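Local coordinates for pectate lyase (Paenibacillus sp. 0602, PDB 5GT5), which catalyses the eliminative cleavage of polygalacturonate and probably of partly methylated pectin within the polymer chain, most likely with the help of calcium, at residues I188-F193 with A421-S426; S202-Q207 with D235-S240; T252-A257 with N357-G362; T322-I327 with N350-P355. The protein carries 1 engineered substitution. All blocks are in the same frame, centred on the assembly; numbering follows the deposited sequence.

How the contacts relate
Contacts 1, 2 and 4 are largely buried, whereas contact 3 lies at the surface. Contact 1 lays the last helix against strand 184-194 of the parallel beta-helix, pairing an indole with a leucine and a guanidinium group. Contact 2 joins two helices of the region that follows that strand, and meets by van der Waals contact of aliphatic groups with a threonine and a serine. Contacts 3 and 4 share the connection between strands 346-349 and 363-367, and they touch: Gly362 N probably donates to Asn350 O at 2.8 Å. Their chemistry is more polar, with a water bridging two amides in contact 4 and a serine and an aspartate beside a tyrosine in contact 3. Contact 4 also lies closest to the probable catalytic arginine.

Contact 1 of 4, residues I188-F193 with A421-S426; sequences ISWSTF and ARLTAS
Trp190 meets Arg422 and Leu423 with the outer corner of its six-membered ring, and the two partners share that corner in different ways. Trp190 CZ3 rests on Leu423 CD2 at 3.6 Å, the tight apolar part of the contact, where both residues are buried. The neighbouring ring atom, Trp190 CH2, sits over the middle of one face of the Arg422 guanidinium and is 3.6 Å from Arg422 CZ. The two planes are inclined at 44°, so the flat groups do not lie on each other as in a parallel stack; a ring corner is set on the guanidinium instead. In the arginine, CG lies anti to the backbone N (chi1 177°) and the chain then bends at chi2 (69°), which brings the guanidinium to the ring.

The looser side is that of Arg422, which is partly exposed where the tryptophan and leucine are not. Its nitrogens are nevertheless well employed: NH1 donates to Asn427 O, in the chain that follows the helix, and NH2 pairs with Tyr7 OH. These bonds should limit the rotation of the guanidinium and keep its face turned to the ring. The indole is steadied likewise, since NE1 bonds to Asp6 O and the ring stacks with His267 on the adjoining strand.

Trp190 has a positive phi at the break between the two pieces of strand 184-194, and its ring extends toward helix 419-423. The arrangement joins a strand of the parallel beta-helix, the fold of polysaccharide lyase family 1, to this helix from near the end of the chain.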
loop_
_atom_site.group_PDB
_atom_site.type_symbol
_atom_site.label_atom_id
_atom_site.label_comp_id
_atom_site.label_asym_id
_atom_site.label_seq_id
_atom_site.Cartn_x
_atom_site.Cartn_y
_atom_site.Cartn_z
ATOM N N ILE A 188 11.025 -10.825 -2.343
ATOM C CA ILE A 188 12.386 -11.180 -1.993
ATOM C C ILE A 188 13.065 -11.836 -3.189
ATOM O O ILE A 188 12.613 -12.889 -3.665
ATOM C CB ILE A 188 12.447 -12.129 -0.760
ATOM C CG1 ILE A 188 11.629 -11.583 0.430
ATOM C CG2 ILE A 188 13.901 -12.382 -0.375
ATOM C CD1 ILE A 188 11.656 -12.461 1.714
ATOM N N SER A 189 14.141 -11.207 -3.698
ATOM C CA SER A 189 14.729 -11.679 -4.952
ATOM C C SER A 189 16.241 -11.690 -4.930
ATOM O O SER A 189 16.881 -10.967 -4.146
ATOM C CB SER A 189 14.229 -10.871 -6.154
ATOM O OG SER A 189 14.565 -9.492 -6.028
ATOM N N TRP A 190 16.815 -12.549 -5.771
ATOM C CA TRP A 190 18.252 -12.580 -5.991
ATOM C C TRP A 190 19.030 -12.736 -4.694
ATOM O O TRP A 190 20.095 -12.143 -4.526
ATOM C CB TRP A 190 18.719 -11.324 -6.788
ATOM C CG TRP A 190 18.292 -11.424 -8.217
ATOM C CD1 TRP A 190 17.244 -10.777 -8.825
ATOM C CD2 TRP A 190 18.874 -12.275 -9.216
ATOM N NE1 TRP A 190 17.154 -11.174 -10.150
ATOM C CE2 TRP A 190 18.153 -12.077 -10.409
ATOM C CE3 TRP A 190 19.968 -13.138 -9.226
ATOM C CZ2 TRP A 190 18.460 -12.760 -11.584
ATOM C CZ3 TRP A 190 20.276 -13.808 -10.412
ATOM C CH2 TRP A 190 19.523 -13.615 -11.562
ATOM N N SER A 191 18.502 -13.535 -3.776
ATOM C CA SER A 191 19.072 -13.666 -2.429
ATOM C C SER A 191 19.478 -15.086 -2.101
ATOM O O SER A 191 18.905 -16.038 -2.635
ATOM C CB SER A 191 18.121 -13.097 -1.361
ATOM O OG SER A 191 17.950 -11.686 -1.574
ATOM N N THR A 192 20.470 -15.196 -1.232
ATOM C CA THR A 192 20.976 -16.496 -0.785
ATOM C C THR A 192 20.627 -16.707 0.674
ATOM O O THR A 192 20.808 -15.793 1.497
ATOM C CB THR A 192 22.500 -16.526 -0.944
ATOM O OG1 THR A 192 22.801 -16.494 -2.354
ATOM C CG2 THR A 192 23.073 -17.800 -0.312
ATOM N N PHE A 193 20.106 -17.901 0.985
ATOM C CA PHE A 193 19.805 -18.335 2.335
ATOM C C PHE A 193 20.574 -19.625 2.501
ATOM O O PHE A 193 20.347 -20.560 1.737
ATOM C CB PHE A 193 18.282 -18.543 2.472
ATOM C CG PHE A 193 17.466 -17.326 2.089
ATOM C CD1 PHE A 193 17.156 -17.060 0.742
ATOM C CD2 PHE A 193 17.024 -16.442 3.075
ATOM C CE1 PHE A 193 16.400 -15.940 0.399
ATOM C CE2 PHE A 193 16.295 -15.306 2.741
ATOM C CZ PHE A 193 15.993 -15.033 1.416
ATOM N N ALA A 421 22.985 -23.102 -12.409
ATOM C CA ALA A 421 24.182 -22.455 -12.936
ATOM C C ALA A 421 24.072 -20.935 -12.838
ATOM O O ALA A 421 25.031 -20.257 -12.442
ATOM C CB ALA A 421 24.421 -22.872 -14.382
ATOM N N ARG A 422 22.904 -20.390 -13.176
ATOM C CA ARG A 422 22.707 -18.931 -13.133
ATOM C C ARG A 422 22.801 -18.366 -11.723
ATOM O O ARG A 422 23.462 -17.344 -11.505
ATOM C CB ARG A 422 21.365 -18.543 -13.768
ATOM C CG ARG A 422 21.065 -17.014 -13.698
ATOM C CD ARG A 422 22.024 -16.254 -14.617
ATOM N NE ARG A 422 21.897 -14.796 -14.533
ATOM C CZ ARG A 422 22.483 -14.047 -13.617
ATOM N NH1 ARG A 422 23.240 -14.594 -12.682
ATOM N NH2 ARG A 422 22.301 -12.719 -13.655
ATOM N N LEU A 423 22.139 -19.007 -10.772
ATOM C CA LEU A 423 22.076 -18.449 -9.429
ATOM C C LEU A 423 23.319 -18.661 -8.595
ATOM O O LEU A 423 23.537 -17.917 -7.645
ATOM C CB LEU A 423 20.870 -19.012 -8.681
ATOM C CG LEU A 423 19.488 -18.705 -9.274
ATOM C CD1 LEU A 423 18.445 -19.104 -8.261
ATOM C CD2 LEU A 423 19.300 -17.226 -9.705
ATOM N N THR A 424 24.139 -19.664 -8.940
ATOM C CA THR A 424 25.368 -19.921 -8.179
ATOM C C THR A 424 26.605 -19.345 -8.873
ATOM O O THR A 424 27.723 -19.539 -8.407
ATOM C CB THR A 424 25.582 -21.431 -7.905
ATOM O OG1 THR A 424 25.799 -22.122 -9.149
ATOM C CG2 THR A 424 24.387 -22.022 -7.187
ATOM N N ALA A 425 26.395 -18.627 -9.974
ATOM C CA ALA A 425 27.509 -17.985 -10.693
ATOM C C ALA A 425 28.108 -16.823 -9.915
ATOM O O ALA A 425 27.547 -16.360 -8.913
ATOM C CB ALA A 425 27.059 -17.509 -12.061
ATOM N N SER A 426 29.244 -16.321 -10.392
ATOM C CA SER A 426 29.872 -15.162 -9.768
ATOM C C SER A 426 28.947 -13.945 -9.763
ATOM O O SER A 426 29.054 -13.086 -8.875
ATOM C CB SER A 426 31.176 -14.811 -10.509
ATOM O OG SER A 426 30.886 -14.410 -11.837
#

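Contact 2 of 4, residues S202-Q207 with D235-S240; sequences SWVTRQ and DIIAIS
With chi1 at 170°, Val204 holds CG1 anti to the backbone N and lays this methyl against Ser240 CB, 3.8 Å away. On the other helix, chi1 of -72° sets Ile237 CG1 anti to the carbonyl carbon and leaves CG2 anti to the backbone N, where it faces Thr205: Ile237 CG2 lies 3.6 Å from Thr205 OG1, and Ile237 CD1 is 4.0 Å from Thr205 CG2. The isoleucine crosses the threonine at a slant and touches both its branches, while the valine fits beside the last turn of its partner helix.

The axes of 203-207 and 235-240 come within 9.5 Å, their directions differing by 138°, an antiparallel but splayed packing. Were Ile237 cut back to alanine, both branches of Thr205 would probably lose their apolar cover and a gap would open beside Ile208, which the isoleucine also touches.

Polar groups have partners elsewhere than across the interface. Ser202 is the N-cap, its OG accepting from Thr205 N at 3.1 Å and bonding to Asp196; Thr205 OG1 hydrogen-bonds with Ser199 O, and Ser240 OG donates to Ile236 O. The segments therefore meet by van der Waals contact alone, which probably makes the fit depend on shape.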
loop_
_atom_site.group_PDB
_atom_site.type_symbol
_atom_site.label_atom_id
_atom_site.label_comp_id
_atom_site.label_asym_id
_atom_site.label_seq_id
_atom_site.Cartn_x
_atom_site.Cartn_y
_atom_site.Cartn_z
ATOM N N SER A 202 33.962 -22.493 11.842
ATOM C CA SER A 202 32.633 -21.982 11.516
ATOM C C SER A 202 31.883 -21.545 12.767
ATOM O O SER A 202 32.190 -21.934 13.902
ATOM C CB SER A 202 31.813 -23.018 10.740
ATOM O OG SER A 202 31.293 -24.018 11.621
ATOM N N TRP A 203 30.853 -20.744 12.545
ATOM C CA TRP A 203 30.037 -20.257 13.653
ATOM C C TRP A 203 29.438 -21.371 14.505
ATOM O O TRP A 203 29.433 -21.315 15.752
ATOM C CB TRP A 203 28.920 -19.372 13.090
ATOM C CG TRP A 203 28.091 -18.667 14.141
ATOM C CD1 TRP A 203 26.794 -18.944 14.488
ATOM C CD2 TRP A 203 28.501 -17.566 14.967
ATOM N NE1 TRP A 203 26.375 -18.085 15.475
ATOM C CE2 TRP A 203 27.409 -17.243 15.805
ATOM C CE3 TRP A 203 29.699 -16.857 15.105
ATOM C CZ2 TRP A 203 27.458 -16.207 16.743
ATOM C CZ3 TRP A 203 29.753 -15.830 16.039
ATOM C CH2 TRP A 203 28.639 -15.508 16.844
ATOM N N VAL A 204 28.918 -22.387 13.820
ATOM C CA VAL A 204 28.370 -23.545 14.506
ATOM C C VAL A 204 29.480 -24.355 15.208
ATOM O O VAL A 204 29.302 -24.792 16.339
ATOM C CB VAL A 204 27.554 -24.429 13.564
ATOM C CG1 VAL A 204 27.194 -25.755 14.249
ATOM C CG2 VAL A 204 26.292 -23.710 13.139
ATOM N N THR A 205 30.630 -24.511 14.568
ATOM C CA THR A 205 31.715 -25.254 15.211
ATOM C C THR A 205 32.205 -24.560 16.487
ATOM O O THR A 205 32.464 -25.225 17.497
ATOM C CB THR A 205 32.862 -25.435 14.232
ATOM O OG1 THR A 205 32.396 -26.226 13.135
ATOM C CG2 THR A 205 34.069 -26.141 14.911
ATOM N N ARG A 206 32.288 -23.228 16.452
ATOM C CA ARG A 206 32.643 -22.491 17.656
ATOM C C ARG A 206 31.647 -22.717 18.780
ATOM O O ARG A 206 32.030 -22.905 19.931
ATOM C CB ARG A 206 32.804 -21.004 17.387
ATOM C CG ARG A 206 34.185 -20.664 16.852
ATOM C CD ARG A 206 34.284 -19.203 16.419
ATOM N NE ARG A 206 33.845 -19.096 15.045
ATOM C CZ ARG A 206 33.534 -17.951 14.438
ATOM N NH1 ARG A 206 33.622 -16.798 15.103
ATOM N NH2 ARG A 206 33.127 -17.967 13.166
ATOM N N GLN A 207 30.355 -22.766 18.448
ATOM C CA GLN A 207 29.370 -23.063 19.481
ATOM C C GLN A 207 29.567 -24.478 20.048
ATOM O O GLN A 207 29.519 -24.689 21.262
ATOM C CB GLN A 207 27.959 -22.942 18.871
ATOM C CG GLN A 207 26.802 -23.455 19.759
ATOM C CD GLN A 207 26.572 -22.545 20.930
ATOM O OE1 GLN A 207 25.721 -21.659 20.867
ATOM N NE2 GLN A 207 27.359 -22.720 22.002
ATOM N N ASP A 235 29.264 -35.081 14.249
ATOM C CA ASP A 235 27.881 -35.358 13.861
ATOM C C ASP A 235 27.007 -34.194 14.237
ATOM O O ASP A 235 26.155 -33.766 13.446
ATOM C CB ASP A 235 27.343 -36.587 14.590
ATOM C CG ASP A 235 27.889 -37.900 14.065
ATOM O OD1 ASP A 235 28.364 -38.008 12.909
ATOM O OD2 ASP A 235 27.811 -38.866 14.858
ATOM N N ILE A 236 27.181 -33.690 15.456
ATOM C CA ILE A 236 26.314 -32.595 15.925
ATOM C C ILE A 236 26.567 -31.303 15.144
ATOM O O ILE A 236 25.626 -30.604 14.778
ATOM C CB ILE A 236 26.402 -32.436 17.447
ATOM C CG1 ILE A 236 25.902 -33.736 18.127
ATOM C CG2 ILE A 236 25.683 -31.160 17.948
ATOM C CD1 ILE A 236 26.159 -33.734 19.627
ATOM N N ILE A 237 27.816 -31.015 14.816
ATOM C CA ILE A 237 28.083 -29.871 13.958
ATOM C C ILE A 237 27.406 -30.047 12.583
ATOM O O ILE A 237 26.768 -29.110 12.077
ATOM C CB ILE A 237 29.598 -29.712 13.802
ATOM C CG1 ILE A 237 30.192 -29.188 15.106
ATOM C CG2 ILE A 237 29.950 -28.799 12.633
ATOM C CD1 ILE A 237 31.709 -29.369 15.154
ATOM N N ALA A 238 27.495 -31.231 11.988
ATOM C CA ALA A 238 26.888 -31.444 10.669
ATOM C C ALA A 238 25.370 -31.324 10.699
ATOM O O ALA A 238 24.777 -30.724 9.797
ATOM C CB ALA A 238 27.282 -32.835 10.122
ATOM N N ILE A 239 24.743 -31.897 11.729
ATOM C CA ILE A 239 23.284 -31.877 11.830
ATOM C C ILE A 239 22.790 -30.449 12.155
ATOM O O ILE A 239 21.729 -30.007 11.688
ATOM C CB ILE A 239 22.773 -32.931 12.854
ATOM C CG1 ILE A 239 23.116 -34.353 12.361
ATOM C CG2 ILE A 239 21.282 -32.720 13.154
ATOM C CD1 ILE A 239 23.233 -35.366 13.468
ATOM N N SER A 240 23.572 -29.710 12.926
ATOM C CA SER A 240 23.228 -28.328 13.285
ATOM C C SER A 240 23.546 -27.357 12.173
ATOM O O SER A 240 23.173 -26.201 12.286
ATOM C CB SER A 240 23.998 -27.872 14.526
ATOM O OG SER A 240 23.722 -28.683 15.645
#

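Contact 3 of 4, residues T252-A257 with N357-G362; sequences TSDESA and NATYTG
Ser253 is the first residue of 252-257 to reach across, and it meets Tyr360 at the ring's edge: Ser253 OG lies close to the plane of the ring, 3.3 Å from Tyr360 CE1. With OG anti to the backbone N (chi1 -170°) the hydroxyl points across to the ring. Its polar partner is Glu330, whose other carboxylate oxygen accepts from Asp254 N. The Tyr360 backbone bonds to that of Glu330, so one glutamate serves both loops, by its carboxylate on one and its backbone on the other.

These are loops between strands of the parallel beta-helix, one leading to strand 262-271 and the other to strand 363-367. Ser253 is about 12 Å, side chain to side chain, from Arg276, the probable catalytic arginine.

Asp254 takes the third place of a type II beta turn from Thr252 to Glu255, with a positive phi of 61°. Its side chain and that of Tyr360 cross at about a right angle, with carboxylate and ring planes 35° apart, and Asp254 OD2 stands 3.7 Å from Tyr360 OH. The other oxygen, Asp254 OD1, is 4.1 Å from the methyl Thr359 CG2. Thr359 belongs to a 3-10 turn opened by Asn357, whose OD1 accepts from Thr359 N, an Asx turn.

Farther along, Ser256 and Ala257 pack on Asn357 and Thr359 of the second subunit.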
loop_
_atom_site.group_PDB
_atom_site.type_symbol
_atom_site.label_atom_id
_atom_site.label_comp_id
_atom_site.label_asym_id
_atom_site.label_seq_id
_atom_site.Cartn_x
_atom_site.Cartn_y
_atom_site.Cartn_z
ATOM N N THR A 252 0.144 -16.243 13.231
ATOM C CA THR A 252 -0.893 -16.651 14.177
ATOM C C THR A 252 -2.017 -17.375 13.454
ATOM O O THR A 252 -2.537 -16.884 12.460
ATOM C CB THR A 252 -1.467 -15.435 14.890
ATOM O OG1 THR A 252 -0.393 -14.672 15.475
ATOM C CG2 THR A 252 -2.465 -15.862 15.998
ATOM N N SER A 253 -2.429 -18.534 13.972
ATOM C CA SER A 253 -3.432 -19.329 13.296
ATOM C C SER A 253 -4.781 -18.585 13.188
ATOM O O SER A 253 -5.286 -17.992 14.171
ATOM C CB SER A 253 -3.594 -20.650 14.042
ATOM O OG SER A 253 -4.389 -21.534 13.307
ATOM N N ASP A 254 -5.336 -18.610 11.973
ATOM C CA ASP A 254 -6.698 -18.151 11.648
ATOM C C ASP A 254 -6.954 -16.671 11.941
ATOM O O ASP A 254 -8.097 -16.244 12.115
ATOM C CB ASP A 254 -7.753 -19.006 12.385
ATOM C CG ASP A 254 -7.844 -20.450 11.884
ATOM O OD1 ASP A 254 -7.635 -20.740 10.674
ATOM O OD2 ASP A 254 -8.201 -21.319 12.728
ATOM N N GLU A 255 -5.924 -15.852 11.871
ATOM C CA GLU A 255 -6.132 -14.418 11.987
ATOM C C GLU A 255 -6.601 -13.857 10.677
ATOM O O GLU A 255 -6.028 -14.154 9.633
ATOM C CB GLU A 255 -4.805 -13.757 12.314
ATOM C CG GLU A 255 -4.422 -13.781 13.763
ATOM C CD GLU A 255 -5.384 -12.960 14.616
ATOM O OE1 GLU A 255 -5.841 -11.877 14.159
ATOM O OE2 GLU A 255 -5.670 -13.403 15.749
ATOM N N SER A 256 -7.623 -13.015 10.715
ATOM C CA SER A 256 -8.172 -12.486 9.472
ATOM C C SER A 256 -7.179 -11.653 8.664
ATOM O O SER A 256 -7.250 -11.617 7.417
ATOM C CB SER A 256 -9.477 -11.709 9.765
ATOM O OG SER A 256 -9.200 -10.511 10.481
ATOM N N ALA A 257 -6.244 -10.992 9.338
ATOM C CA ALA A 257 -5.212 -10.239 8.621
ATOM C C ALA A 257 -4.301 -11.112 7.744
ATOM O O ALA A 257 -3.631 -10.613 6.860
ATOM C CB ALA A 257 -4.386 -9.407 9.592
ATOM N N ASN A 357 -8.805 -31.742 9.342
ATOM C CA ASN A 357 -9.613 -30.531 9.412
ATOM C C ASN A 357 -9.325 -29.575 8.250
ATOM O O ASN A 357 -8.261 -28.937 8.205
ATOM C CB ASN A 357 -9.365 -29.859 10.770
ATOM C CG ASN A 357 -10.221 -28.626 10.995
ATOM O OD1 ASN A 357 -10.883 -28.127 10.089
ATOM N ND2 ASN A 357 -10.211 -28.121 12.233
ATOM N N ALA A 358 -10.252 -29.457 7.302
ATOM C CA ALA A 358 -9.994 -28.688 6.079
ATOM C C ALA A 358 -9.704 -27.214 6.319
ATOM O O ALA A 358 -9.063 -26.558 5.494
ATOM C CB ALA A 358 -11.142 -28.859 5.078
ATOM N N THR A 359 -10.198 -26.685 7.433
ATOM C CA THR A 359 -9.950 -25.284 7.769
ATOM C C THR A 359 -8.457 -25.008 7.833
ATOM O O THR A 359 -8.013 -23.880 7.548
ATOM C CB THR A 359 -10.602 -24.919 9.115
ATOM O OG1 THR A 359 -12.001 -25.256 9.053
ATOM C CG2 THR A 359 -10.480 -23.447 9.428
ATOM N N TYR A 360 -7.680 -26.026 8.177
ATOM C CA TYR A 360 -6.224 -25.884 8.293
ATOM C C TYR A 360 -5.467 -26.165 6.983
ATOM O O TYR A 360 -4.257 -25.962 6.899
ATOM C CB TYR A 360 -5.692 -26.720 9.458
ATOM C CG TYR A 360 -6.059 -26.133 10.805
ATOM C CD1 TYR A 360 -5.410 -25.002 11.297
ATOM C CD2 TYR A 360 -7.113 -26.661 11.549
ATOM C CE1 TYR A 360 -5.775 -24.453 12.514
ATOM C CE2 TYR A 360 -7.481 -26.116 12.761
ATOM C CZ TYR A 360 -6.803 -25.013 13.239
ATOM O OH TYR A 360 -7.151 -24.447 14.453
ATOM N N THR A 361 -6.176 -26.618 5.956
ATOM C CA THR A 361 -5.550 -26.917 4.670
ATOM C C THR A 361 -5.410 -25.676 3.803
ATOM O O THR A 361 -6.310 -24.850 3.710
ATOM C CB THR A 361 -6.396 -27.949 3.907
ATOM O OG1 THR A 361 -6.493 -29.123 4.713
ATOM C CG2 THR A 361 -5.752 -28.315 2.546
ATOM N N GLY A 362 -4.236 -25.511 3.191
ATOM C CA GLY A 362 -4.050 -24.469 2.214
ATOM C C GLY A 362 -4.054 -25.021 0.797
ATOM O O GLY A 362 -3.996 -26.259 0.589
#

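Contact 4 of 4, residues T322-I327 with N350-P355; sequences TSNGAI and NNQTDP
Ile327 and Gln352 make the apolar part of the contact: Ile327 CG2 presses on the aliphatic stem of the glutamine, 3.6 Å from Gln352 CG and 3.8 Å from Gln352 CD. The side chains cross at about a right angle. The glutamine is folded, with chi2 at -64° bending the stem, and this brings its amide over the isoleucine methyl and on toward Asn324.

Between the two amides the link is a water. It accepts from Asn324 ND2 at 3.0 Å and from Gln352 NE2 at 3.1 Å; two N-H donors cannot pair with each other, and the water oxygen accepts from both. The side chains approach from opposite directions, their amide planes 81° apart. Asn324 ND2 also donates to Asp275 OD1, and Gln352 OE1 accepts from Arg349 NE, so each amide has a second partner.

Asn324 and Ile327 belong to strand 324-329 in a parallel sheet of the beta-helix, beside strand 346-349, and Gln352 lies in the loop that leaves the latter. The Ile327 side chain is about 5 Å from that of Arg276, the probable catalytic residue. Losing the stem and amide of Gln352 to an alanine is likely to uncover the Ile327 methyl, deprive the bridging water of a donor and take one acceptor from Arg349 NE.

Local hydrogen bonds shape the loop itself. Asn351 OD1 accepts from Asp354 N at 3.0 Å, in the carbonyl plane, an Asx motif, with a weaker bond from Thr353 N. Asn351 ND2 reaches Thr361 OG1, on the chain that runs back toward strand 363-367.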
loop_
_atom_site.group_PDB
_atom_site.type_symbol
_atom_site.label_atom_id
_atom_site.label_comp_id
_atom_site.label_asym_id
_atom_site.label_seq_id
_atom_site.Cartn_x
_atom_site.Cartn_y
_atom_site.Cartn_z
ATOM N N THR A 322 14.489 -31.688 9.561
ATOM C CA THR A 322 13.187 -31.537 8.913
ATOM C C THR A 322 13.486 -31.376 7.442
ATOM O O THR A 322 14.541 -30.837 7.075
ATOM C CB THR A 322 12.467 -30.326 9.497
ATOM O OG1 THR A 322 12.200 -30.635 10.875
ATOM C CG2 THR A 322 11.141 -30.019 8.779
ATOM N N SER A 323 12.610 -31.911 6.594
ATOM C CA SER A 323 12.860 -31.938 5.146
ATOM C C SER A 323 11.624 -31.518 4.389
ATOM O O SER A 323 11.000 -32.317 3.685
ATOM C CB SER A 323 13.329 -33.344 4.739
ATOM O OG SER A 323 13.896 -33.356 3.441
ATOM N N ASN A 324 11.258 -30.250 4.577
ATOM C CA ASN A 324 10.096 -29.664 3.950
ATOM C C ASN A 324 10.494 -28.635 2.918
ATOM O O ASN A 324 11.611 -28.135 2.934
ATOM C CB ASN A 324 9.198 -28.975 4.976
ATOM C CG ASN A 324 8.517 -29.945 5.937
ATOM O OD1 ASN A 324 8.453 -31.168 5.703
ATOM N ND2 ASN A 324 7.998 -29.386 7.047
ATOM N N GLY A 325 9.578 -28.301 2.038
ATOM C CA GLY A 325 9.790 -27.270 1.032
ATOM C C GLY A 325 8.817 -26.114 1.206
ATOM O O GLY A 325 8.959 -25.302 2.137
ATOM N N ALA A 326 7.829 -26.026 0.319
ATOM C CA ALA A 326 6.794 -24.987 0.377
ATOM C C ALA A 326 5.569 -25.538 1.102
ATOM O O ALA A 326 5.196 -26.721 0.931
ATOM C CB ALA A 326 6.411 -24.560 -1.063
ATOM N N ILE A 327 4.947 -24.702 1.931
ATOM C CA ILE A 327 3.832 -25.130 2.777
ATOM C C ILE A 327 2.728 -24.080 2.701
ATOM O O ILE A 327 2.957 -22.908 3.023
ATOM C CB ILE A 327 4.281 -25.265 4.253
ATOM C CG1 ILE A 327 5.475 -26.215 4.371
ATOM C CG2 ILE A 327 3.131 -25.849 5.087
ATOM C CD1 ILE A 327 6.799 -25.527 4.602
ATOM N N ASN A 350 0.381 -29.122 2.526
ATOM C CA ASN A 350 -0.875 -28.386 2.529
ATOM C C ASN A 350 -1.604 -28.320 3.869
ATOM O O ASN A 350 -2.686 -27.774 3.926
ATOM C CB ASN A 350 -1.814 -28.892 1.406
ATOM C CG ASN A 350 -2.389 -30.282 1.687
ATOM O OD1 ASN A 350 -2.000 -30.958 2.646
ATOM N ND2 ASN A 350 -3.319 -30.706 0.845
ATOM N N ASN A 351 -1.029 -28.872 4.934
ATOM C CA ASN A 351 -1.708 -28.841 6.227
ATOM C C ASN A 351 -0.761 -29.344 7.290
ATOM O O ASN A 351 -0.337 -30.494 7.242
ATOM C CB ASN A 351 -2.977 -29.729 6.186
ATOM C CG ASN A 351 -3.821 -29.602 7.448
ATOM O OD1 ASN A 351 -3.282 -29.579 8.558
ATOM N ND2 ASN A 351 -5.126 -29.496 7.287
ATOM N N GLN A 352 -0.414 -28.467 8.228
ATOM C CA GLN A 352 0.513 -28.786 9.296
ATOM C C GLN A 352 -0.161 -29.021 10.645
ATOM O O GLN A 352 0.415 -29.663 11.506
ATOM C CB GLN A 352 1.459 -27.608 9.510
ATOM C CG GLN A 352 2.307 -27.252 8.301
ATOM C CD GLN A 352 3.247 -28.352 7.941
ATOM O OE1 GLN A 352 2.890 -29.234 7.162
ATOM N NE2 GLN A 352 4.469 -28.319 8.497
ATOM N N THR A 353 -1.373 -28.522 10.826
ATOM C CA THR A 353 -1.947 -28.464 12.169
ATOM C C THR A 353 -2.887 -29.645 12.449
ATOM O O THR A 353 -2.886 -30.191 13.545
ATOM C CB THR A 353 -2.663 -27.107 12.399
ATOM O OG1 THR A 353 -1.704 -26.041 12.301
ATOM C CG2 THR A 353 -3.309 -27.049 13.788
ATOM N N ASP A 354 -3.668 -30.045 11.463
ATOM C CA ASP A 354 -4.583 -31.174 11.634
ATOM C C ASP A 354 -5.119 -31.569 10.269
ATOM O O ASP A 354 -6.061 -30.946 9.789
ATOM C CB ASP A 354 -5.765 -30.785 12.525
ATOM C CG ASP A 354 -6.763 -31.946 12.707
ATOM O OD1 ASP A 354 -6.555 -33.028 12.102
ATOM O OD2 ASP A 354 -7.750 -31.761 13.455
ATOM N N PRO A 355 -4.517 -32.614 9.672
ATOM C CA PRO A 355 -4.922 -33.001 8.312
ATOM C C PRO A 355 -6.366 -33.444 8.196
ATOM O O PRO A 355 -6.879 -33.434 7.083
ATOM C CB PRO A 355 -3.964 -34.144 7.976
ATOM C CG PRO A 355 -2.707 -33.789 8.770
ATOM C CD PRO A 355 -3.291 -33.306 10.095
HETATM O O HOH W 1 6.322 -30.756 9.056
#